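Local coordinates for protein inorganic pyrophosphatase (Neisseria gonorrhoeae, PDB 5TEA) that probably hydrolyses inorganic pyrophosphate to two phosphate ions, with magnesium as cofactor, working as a homohexamer, at residues B[14-19]-B[27-32]. Sequence-based numbering, arbitrary orientation.
Sequences QILTPG and NVVNEI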
# COMPACT_ATOMS: atom_id res chain seq x y z
N GLN B 14 -16.66 -12.41 -26.79
CA GLN B 14 -16.62 -12.41 -28.24
C GLN B 14 -15.20 -12.37 -28.81
O GLN B 14 -14.95 -12.95 -29.86
CB GLN B 14 -17.41 -11.22 -28.80
N ILE B 15 -14.27 -11.70 -28.13
CA ILE B 15 -12.90 -11.60 -28.61
C ILE B 15 -12.05 -12.78 -28.16
O ILE B 15 -11.10 -13.16 -28.86
CB ILE B 15 -12.26 -10.28 -28.15
CG1 ILE B 15 -12.24 -10.21 -26.62
CG2 ILE B 15 -13.01 -9.09 -28.74
CD1 ILE B 15 -11.21 -9.26 -26.06
N LEU B 16 -12.36 -13.37 -27.02
CA LEU B 16 -11.56 -14.43 -26.42
C LEU B 16 -12.32 -15.74 -26.46
O LEU B 16 -13.53 -15.78 -26.20
CB LEU B 16 -11.20 -14.11 -24.97
CG LEU B 16 -10.00 -13.23 -24.66
CD1 LEU B 16 -9.94 -12.93 -23.16
CD2 LEU B 16 -8.73 -13.92 -25.14
N THR B 17 -11.60 -16.81 -26.74
CA THR B 17 -12.07 -18.17 -26.58
C THR B 17 -11.53 -18.74 -25.29
O THR B 17 -10.70 -18.12 -24.61
CB THR B 17 -11.63 -19.01 -27.77
OG1 THR B 17 -10.21 -19.17 -27.73
CG2 THR B 17 -12.04 -18.35 -29.07
N PRO B 18 -11.97 -19.95 -24.88
CA PRO B 18 -11.37 -20.56 -23.69
C PRO B 18 -9.89 -20.87 -23.85
O PRO B 18 -9.21 -21.05 -22.84
CB PRO B 18 -12.19 -21.85 -23.50
CG PRO B 18 -13.48 -21.56 -24.15
CD PRO B 18 -13.14 -20.72 -25.35
N GLY B 19 -9.39 -20.97 -25.08
CA GLY B 19 -7.98 -21.29 -25.26
C GLY B 19 -7.69 -22.77 -25.39
O GLY B 19 -8.55 -23.55 -25.81
N ASN B 27 -7.47 -19.18 -21.41
CA ASN B 27 -7.60 -17.74 -21.28
C ASN B 27 -8.45 -17.42 -20.06
O ASN B 27 -9.51 -18.03 -19.87
CB ASN B 27 -8.21 -17.12 -22.54
CG ASN B 27 -7.31 -17.29 -23.76
OD1 ASN B 27 -6.10 -17.22 -23.66
ND2 ASN B 27 -7.92 -17.54 -24.92
N VAL B 28 -7.99 -16.48 -19.24
CA VAL B 28 -8.67 -16.09 -18.01
C VAL B 28 -8.79 -14.57 -17.99
O VAL B 28 -7.85 -13.86 -18.36
CB VAL B 28 -7.91 -16.59 -16.76
CG1 VAL B 28 -8.46 -15.97 -15.48
CG2 VAL B 28 -8.02 -18.11 -16.69
N VAL B 29 -9.97 -14.08 -17.61
CA VAL B 29 -10.19 -12.65 -17.41
C VAL B 29 -10.29 -12.40 -15.91
O VAL B 29 -11.10 -13.04 -15.22
CB VAL B 29 -11.46 -12.17 -18.15
CG1 VAL B 29 -11.81 -10.74 -17.76
CG2 VAL B 29 -11.26 -12.29 -19.66
N ASN B 30 -9.47 -11.48 -15.39
CA ASN B 30 -9.45 -11.23 -13.95
C ASN B 30 -10.53 -10.24 -13.56
O ASN B 30 -10.68 -9.18 -14.20
CB ASN B 30 -8.09 -10.69 -13.49
CG ASN B 30 -7.94 -10.72 -11.97
OD1 ASN B 30 -8.04 -11.77 -11.35
ND2 ASN B 30 -7.71 -9.55 -11.37
N GLU B 31 -11.30 -10.57 -12.52
CA GLU B 31 -12.32 -9.65 -12.01
C GLU B 31 -11.94 -8.99 -10.69
O GLU B 31 -12.24 -7.81 -10.50
CB GLU B 31 -13.66 -10.37 -11.82
CG GLU B 31 -14.26 -10.93 -13.10
CD GLU B 31 -15.25 -12.05 -12.83
OE1 GLU B 31 -16.43 -11.89 -13.19
OE2 GLU B 31 -14.84 -13.09 -12.26
N ILE B 32 -11.34 -9.73 -9.75
CA ILE B 32 -11.13 -9.24 -8.39
C ILE B 32 -9.66 -9.42 -8.03
O ILE B 32 -9.16 -10.55 -8.05
CB ILE B 32 -11.99 -9.98 -7.36
CG1 ILE B 32 -13.48 -9.89 -7.71
CG2 ILE B 32 -11.75 -9.36 -5.97
CD1 ILE B 32 -14.38 -10.78 -6.78
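Pro18 and Asn27 bring the two backbones closest, 5.3 Å between their CA atoms, and Asn27 N donates a hydrogen bond to Pro18 O (2.9 Å). The side chain of Asn27 takes the next carbonyl back along the chain: ND2 donates a second hydrogen bond, to Thr17 O (2.9 Å, N-H...O angle 161°). This oxygen sits nearly in the amide plane of Asn27, but the amide nitrogen stands above the plane of the Thr17 carbonyl, 43° out of it. A chi1 of -64° sets CG beside the backbone N of Asn27, which brings the amide next to the backbone N-H, and the two donate to successive carbonyls of 14-19, gripping the turn from the short N-terminal helix 12-15 into strand 19-20. That strand pairs antiparallel with strand 25-32, making a beta-hairpin at the margin of the mixed sheet of the pyrophosphatase fold. Thr17 OG1 accepts a weak bond from Gly19 N at 3.3 Å, within the turn itself. Leu16 lays its two methyls alongside the strand: CD2 rests 3.7 Å from Asn27 ND2, and CD1 meets Val29 CG2 at 3.8 Å. Leu16 and Val29 both also pack on Phe94 of strand 94-107, while Leu46 of a second subunit touches Leu16. Farther along, strand 25-32 carries a classic beta bulge, Glu31 and Ile32 together opposing Tyr65, a predicted substrate-binding residue.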